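Local coordinates for protein transcription factor tau 138 kDa subunit (Saccharomyces cerevisiae, PDB 5AIM) that helps TFIIIC recognise box B promoter DNA of tRNA genes as its 138 kDa subunit, of which this fragment is the central extended winged-helix domain, at residues R16-V21 with K52-D57; R77-L82 with R92-E97. All coordinates share one frame; numbering follows the deposited sequence.

Contact 1 (R16-V21 with K52-D57)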
loop_
_atom_site.group_PDB
_atom_site.type_symbol
_atom_site.label_atom_id
_atom_site.label_comp_id
_atom_site.label_asym_id
_atom_site.label_seq_id
_atom_site.Cartn_x
_atom_site.Cartn_y
_atom_site.Cartn_z
ATOM N N ARG A 16 5.533 -4.441 7.226
ATOM C CA ARG A 16 5.877 -3.327 8.111
ATOM C C ARG A 16 6.225 -2.073 7.315
ATOM O O ARG A 16 5.839 -0.948 7.703
ATOM C CB ARG A 16 7.039 -3.690 9.040
ATOM C CG ARG A 16 6.695 -4.718 10.115
ATOM C CD ARG A 16 7.759 -4.744 11.216
ATOM N NE ARG A 16 9.116 -4.915 10.692
ATOM C CZ ARG A 16 9.685 -6.081 10.393
ATOM N NH1 ARG A 16 9.031 -7.228 10.553
ATOM N NH2 ARG A 16 10.925 -6.095 9.920
ATOM N N ALA A 17 6.983 -2.258 6.232
ATOM C CA ALA A 17 7.353 -1.122 5.375
ATOM C C ALA A 17 6.123 -0.461 4.753
ATOM O O ALA A 17 5.986 0.769 4.761
ATOM C CB ALA A 17 8.311 -1.563 4.287
ATOM N N ILE A 18 5.235 -1.272 4.190
ATOM C CA ILE A 18 4.002 -0.745 3.605
ATOM C C ILE A 18 3.230 0.064 4.644
ATOM O O ILE A 18 2.764 1.180 4.370
ATOM C CB ILE A 18 3.131 -1.896 3.068
ATOM C CG1 ILE A 18 3.798 -2.515 1.840
ATOM C CG2 ILE A 18 1.737 -1.420 2.694
ATOM C CD1 ILE A 18 3.294 -3.909 1.510
ATOM N N LEU A 19 3.098 -0.491 5.841
ATOM C CA LEU A 19 2.395 0.217 6.906
ATOM C C LEU A 19 3.051 1.560 7.282
ATOM O O LEU A 19 2.366 2.603 7.406
ATOM C CB LEU A 19 2.298 -0.689 8.131
ATOM C CG LEU A 19 1.348 -0.252 9.236
ATOM C CD1 LEU A 19 -0.084 -0.253 8.746
ATOM C CD2 LEU A 19 1.487 -1.180 10.424
ATOM N N LYS A 20 4.369 1.541 7.482
ATOM C CA LYS A 20 5.083 2.778 7.833
ATOM C C LYS A 20 4.977 3.842 6.731
ATOM O O LYS A 20 4.760 5.035 7.005
ATOM C CB LYS A 20 6.555 2.489 8.166
ATOM C CG LYS A 20 7.424 3.724 8.418
ATOM C CD LYS A 20 6.929 4.577 9.574
ATOM C CE LYS A 20 7.341 4.002 10.914
ATOM N NZ LYS A 20 6.709 4.757 12.031
ATOM N N VAL A 21 5.131 3.405 5.485
ATOM C CA VAL A 21 5.005 4.320 4.356
ATOM C C VAL A 21 3.591 4.888 4.292
ATOM O O VAL A 21 3.418 6.094 4.106
ATOM C CB VAL A 21 5.396 3.633 3.038
ATOM C CG1 VAL A 21 5.006 4.468 1.837
ATOM C CG2 VAL A 21 6.887 3.352 3.030
ATOM N N LYS A 52 5.764 -7.328 -8.110
ATOM C CA LYS A 52 4.894 -8.472 -7.825
ATOM C C LYS A 52 5.002 -8.843 -6.351
ATOM O O LYS A 52 3.995 -9.086 -5.661
ATOM C CB LYS A 52 5.309 -9.678 -8.671
ATOM C CG LYS A 52 4.527 -9.852 -9.964
ATOM C CD LYS A 52 5.400 -10.473 -11.042
ATOM C CE LYS A 52 4.668 -10.623 -12.367
ATOM N NZ LYS A 52 3.718 -11.769 -12.370
ATOM N N THR A 53 6.244 -8.870 -5.876
ATOM C CA THR A 53 6.538 -9.267 -4.507
ATOM C C THR A 53 5.875 -8.321 -3.499
ATOM O O THR A 53 5.204 -8.771 -2.576
ATOM C CB THR A 53 8.065 -9.344 -4.270
ATOM O OG1 THR A 53 8.641 -10.311 -5.161
ATOM C CG2 THR A 53 8.376 -9.751 -2.838
ATOM N N VAL A 54 6.042 -7.013 -3.677
ATOM C CA VAL A 54 5.410 -6.055 -2.770
ATOM C C VAL A 54 3.878 -6.068 -2.906
ATOM O O VAL A 54 3.148 -5.986 -1.903
ATOM C CB VAL A 54 5.967 -4.634 -2.981
ATOM C CG1 VAL A 54 5.211 -3.609 -2.135
ATOM C CG2 VAL A 54 7.447 -4.607 -2.634
ATOM N N ARG A 55 3.390 -6.187 -4.139
ATOM C CA ARG A 55 1.953 -6.267 -4.367
ATOM C C ARG A 55 1.344 -7.439 -3.593
ATOM O O ARG A 55 0.273 -7.304 -2.993
ATOM C CB ARG A 55 1.633 -6.391 -5.862
ATOM C CG ARG A 55 0.153 -6.646 -6.166
ATOM C CD ARG A 55 -0.764 -5.572 -5.574
ATOM N NE ARG A 55 -2.168 -5.984 -5.550
ATOM C CZ ARG A 55 -3.098 -5.600 -6.421
ATOM N NH1 ARG A 55 -2.803 -4.775 -7.419
ATOM N NH2 ARG A 55 -4.340 -6.044 -6.288
ATOM N N GLY A 56 2.022 -8.585 -3.610
ATOM C CA GLY A 56 1.566 -9.717 -2.810
ATOM C C GLY A 56 1.291 -9.372 -1.347
ATOM O O GLY A 56 0.270 -9.779 -0.751
ATOM N N ASP A 57 2.203 -8.609 -0.760
ATOM C CA ASP A 57 2.075 -8.240 0.642
ATOM C C ASP A 57 1.027 -7.150 0.860
ATOM O O ASP A 57 0.298 -7.169 1.873
ATOM C CB ASP A 57 3.439 -7.869 1.208
ATOM C CG ASP A 57 4.300 -9.097 1.439
ATOM O OD1 ASP A 57 3.765 -10.085 1.993
ATOM O OD2 ASP A 57 5.482 -9.110 1.038
#
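Ile18 reaches from helix 5-24 into the flank of helix 52-63, and its outer end touches both Val54 and Asp57, one turn apart. Start at CB, which points at the other helix but is still too far back to touch segment 52-57. The branches part there: CG2 sits anti to the backbone N, while CG1 lies anti to the carbonyl carbon (chi1 -70°) and carries the chain forward. CG1 stops 4.4 Å short of Val54 CG1, so the close approaches fall to the terminal methyl. Ile18 CD1 lies 4.0 Å from Asp57 CB and equally 4.0 Å from the backbone O of Val54. The third neighbour is a methyl of the valine, with Val54 CG1 4.1 Å from Ile18 CD1. These are van der Waals contacts at ordinary spacing, two with carbon and one with a carbonyl oxygen; no hydrogen bond joins the two segments.

Asp57 meets the isoleucine at about a right angle and with its methylene, not its carboxylate. With CG anti to its own carbonyl carbon (chi1 -74°), the carboxylate is held by helix 5-24: OD1 is hydrogen-bonded to Ser11 OG, and OD2 makes a salt bridge with Arg14 NE. Further along, Val58, Met61 and Leu67 also pack on Ile18, extending the apolar patch. This is the hydrophobic packing of the first helix against the third in a winged-helix domain, where helix 52-63 follows helix 33-43 as the second helix of the helix-turn-helix.

Contact 2 (R77-L82 with R92-E97)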
loop_
_atom_site.group_PDB
_atom_site.type_symbol
_atom_site.label_atom_id
_atom_site.label_comp_id
_atom_site.label_asym_id
_atom_site.label_seq_id
_atom_site.Cartn_x
_atom_site.Cartn_y
_atom_site.Cartn_z
ATOM N N ARG A 77 -8.661 3.779 -10.822
ATOM C CA ARG A 77 -7.468 3.435 -10.051
ATOM C C ARG A 77 -7.855 2.783 -8.737
ATOM O O ARG A 77 -8.935 3.038 -8.214
ATOM C CB ARG A 77 -6.635 4.686 -9.796
ATOM C CG ARG A 77 -5.918 5.174 -11.035
ATOM C CD ARG A 77 -5.144 6.449 -10.781
ATOM N NE ARG A 77 -6.042 7.576 -10.553
ATOM C CZ ARG A 77 -5.779 8.832 -10.901
ATOM N NH1 ARG A 77 -4.640 9.140 -11.508
ATOM N NH2 ARG A 77 -6.664 9.784 -10.643
ATOM N N LYS A 78 -6.982 1.926 -8.211
ATOM C CA LYS A 78 -7.237 1.294 -6.924
ATOM C C LYS A 78 -6.646 2.143 -5.813
ATOM O O LYS A 78 -5.474 2.507 -5.867
ATOM C CB LYS A 78 -6.649 -0.113 -6.864
ATOM C CG LYS A 78 -7.144 -0.900 -5.660
ATOM C CD LYS A 78 -6.702 -2.354 -5.686
ATOM N N ILE A 79 -7.475 2.473 -4.828
ATOM C CA ILE A 79 -7.042 3.211 -3.653
ATOM C C ILE A 79 -6.847 2.241 -2.506
ATOM O O ILE A 79 -7.711 1.390 -2.256
ATOM C CB ILE A 79 -8.098 4.234 -3.178
ATOM C CG1 ILE A 79 -8.686 5.028 -4.340
ATOM C CG2 ILE A 79 -7.483 5.178 -2.156
ATOM C CD1 ILE A 79 -9.899 5.853 -3.945
ATOM N N ILE A 80 -5.715 2.379 -1.816
ATOM C CA ILE A 80 -5.522 1.739 -0.519
ATOM C C ILE A 80 -5.453 2.814 0.553
ATOM O O ILE A 80 -5.051 3.962 0.289
ATOM C CB ILE A 80 -4.274 0.821 -0.459
ATOM C CG1 ILE A 80 -2.999 1.571 -0.853
ATOM C CG2 ILE A 80 -4.495 -0.409 -1.337
ATOM C CD1 ILE A 80 -1.724 0.828 -0.468
ATOM N N PHE A 81 -5.883 2.452 1.756
ATOM C CA PHE A 81 -5.914 3.417 2.840
ATOM C C PHE A 81 -5.833 2.755 4.206
ATOM O O PHE A 81 -6.221 1.609 4.373
ATOM C CB PHE A 81 -7.162 4.313 2.735
ATOM C CG PHE A 81 -8.457 3.562 2.607
ATOM C CD1 PHE A 81 -8.911 3.151 1.367
ATOM C CD2 PHE A 81 -9.235 3.296 3.719
ATOM C CE1 PHE A 81 -10.108 2.473 1.241
ATOM C CE2 PHE A 81 -10.432 2.618 3.601
ATOM C CZ PHE A 81 -10.870 2.208 2.359
ATOM N N LEU A 82 -5.295 3.489 5.174
ATOM C CA LEU A 82 -5.370 3.066 6.563
ATOM C C LEU A 82 -6.841 3.103 6.965
ATOM O O LEU A 82 -7.511 4.115 6.758
ATOM C CB LEU A 82 -4.538 3.985 7.452
ATOM C CG LEU A 82 -3.033 3.954 7.183
ATOM C CD1 LEU A 82 -2.288 4.976 8.035
ATOM C CD2 LEU A 82 -2.457 2.564 7.436
ATOM N N ARG A 92 -10.491 13.934 -0.178
ATOM C CA ARG A 92 -9.536 15.012 -0.433
ATOM C C ARG A 92 -8.406 14.516 -1.331
ATOM O O ARG A 92 -8.010 15.192 -2.289
ATOM C CB ARG A 92 -8.974 15.582 0.875
ATOM C CG ARG A 92 -9.759 16.771 1.411
ATOM C CD ARG A 92 -9.048 17.462 2.573
ATOM N NE ARG A 92 -9.238 16.763 3.844
ATOM C CZ ARG A 92 -8.351 15.948 4.411
ATOM N NH1 ARG A 92 -7.178 15.702 3.839
ATOM N NH2 ARG A 92 -8.643 15.373 5.570
ATOM N N TYR A 93 -7.901 13.323 -1.033
ATOM C CA TYR A 93 -6.866 12.725 -1.869
ATOM C C TYR A 93 -7.375 12.472 -3.297
ATOM O O TYR A 93 -6.698 12.809 -4.268
ATOM C CB TYR A 93 -6.352 11.429 -1.239
ATOM C CG TYR A 93 -5.283 10.722 -2.048
ATOM C CD1 TYR A 93 -3.939 11.049 -1.904
ATOM C CD2 TYR A 93 -5.618 9.715 -2.942
ATOM C CE1 TYR A 93 -2.964 10.395 -2.641
ATOM C CE2 TYR A 93 -4.649 9.056 -3.679
ATOM C CZ TYR A 93 -3.328 9.398 -3.526
ATOM O OH TYR A 93 -2.371 8.741 -4.267
ATOM N N ILE A 94 -8.562 11.884 -3.432
ATOM C CA ILE A 94 -9.129 11.645 -4.765
ATOM C C ILE A 94 -9.251 12.955 -5.539
ATOM O O ILE A 94 -8.903 13.024 -6.720
ATOM C CB ILE A 94 -10.509 10.955 -4.685
ATOM C CG1 ILE A 94 -10.339 9.526 -4.170
ATOM C CG2 ILE A 94 -11.222 10.955 -6.059
ATOM C CD1 ILE A 94 -11.639 8.871 -3.755
ATOM N N LEU A 95 -9.740 13.992 -4.869
ATOM C CA LEU A 95 -9.890 15.300 -5.503
ATOM C C LEU A 95 -8.539 15.879 -5.921
ATOM O O LEU A 95 -8.393 16.393 -7.028
ATOM C CB LEU A 95 -10.599 16.275 -4.563
ATOM C CG LEU A 95 -10.864 17.664 -5.145
ATOM C CD1 LEU A 95 -11.922 17.587 -6.234
ATOM C CD2 LEU A 95 -11.274 18.634 -4.050
ATOM N N LYS A 96 -7.557 15.809 -5.027
ATOM C CA LYS A 96 -6.225 16.348 -5.311
ATOM C C LYS A 96 -5.544 15.664 -6.502
ATOM O O LYS A 96 -4.877 16.317 -7.306
ATOM C CB LYS A 96 -5.336 16.239 -4.070
ATOM C CG LYS A 96 -3.904 16.709 -4.285
ATOM C CD LYS A 96 -3.141 16.798 -2.972
ATOM N NZ LYS A 96 -0.949 17.413 -1.924
ATOM N N GLU A 97 -5.719 14.352 -6.610
ATOM C CA GLU A 97 -5.058 13.560 -7.647
ATOM C C GLU A 97 -5.919 13.427 -8.900
ATOM O O GLU A 97 -5.603 12.647 -9.798
ATOM C CB GLU A 97 -4.732 12.170 -7.099
ATOM C CG GLU A 97 -3.840 12.188 -5.870
ATOM C CD GLU A 97 -2.407 12.565 -6.185
ATOM O OE1 GLU A 97 -1.952 12.292 -7.316
ATOM O OE2 GLU A 97 -1.734 13.136 -5.300
#
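Ile79 and Ile94 meet through their delta methyls, with Ile79 CD1 only 3.5 Å from Ile94 CD1, tighter than usual for two carbons. Ile79 has more surface buried here than any other residue. Its CB points at the helix, and CG1, anti to the carbonyl carbon (chi1 -45°), carries the methyl across to its partner. The two side chains cross at about a right angle, so the touching is confined to their ends: Ile79 CD1 also lies 3.7 Å from Ile94 CG1. Val28 and Tyr30 of the neighbouring strand also touch Ile79. Strand 78-81 is the middle strand of the antiparallel wing sheet, and helix 87-96, which follows it in this extended winged-helix domain, packs against that sheet, in part through this apolar contact.

Arg77 makes the polar link. Bent at chi3, its chain brings NH2 to the backbone O of Glu97, a hydrogen bond of 3.2 Å with an N-H...O angle of 135°, far from straight. The donor stands 46° out of the carbonyl plane. The same guanidinium makes a cation-pi contact with Tyr30. Cutting the side chain back to an alanine is likely to leave the Glu97 carbonyl without this donor and Tyr30 without its cation.

Glu97, the first residue past the helical turns, accepts with its main chain while its carboxylate forms a salt bridge with Arg32 through OE1. Between the two, Glu97 CG rests 3.6 Å above one face of the Tyr93 ring, toward the rim, and Tyr93 OH is hydrogen-bonded to Tyr30 N.

From the N terminus, the chain first runs through helix 5-24, then strand 28-30 and helix 33-43, before helix 52-63 returns to close contact 1. The 30 residues between its segments hold strand 28-30, helix 33-43 and the turn that leads into helix 52-63. Contact 2 opens only afterwards: strand 78-81 comes back antiparallel to 68-71, and a short loop leads into helix 87-96, closing it over nine intervening residues. The two loops are in series, neither nesting nor crossing. Their centres lie about 17 Å apart, but their segments touch at one point, where Leu19 CD1 is 3.9 Å from Leu82 CD2. Contact 1 ties helix to helix; contact 2 ties the C-terminal helix to the wing.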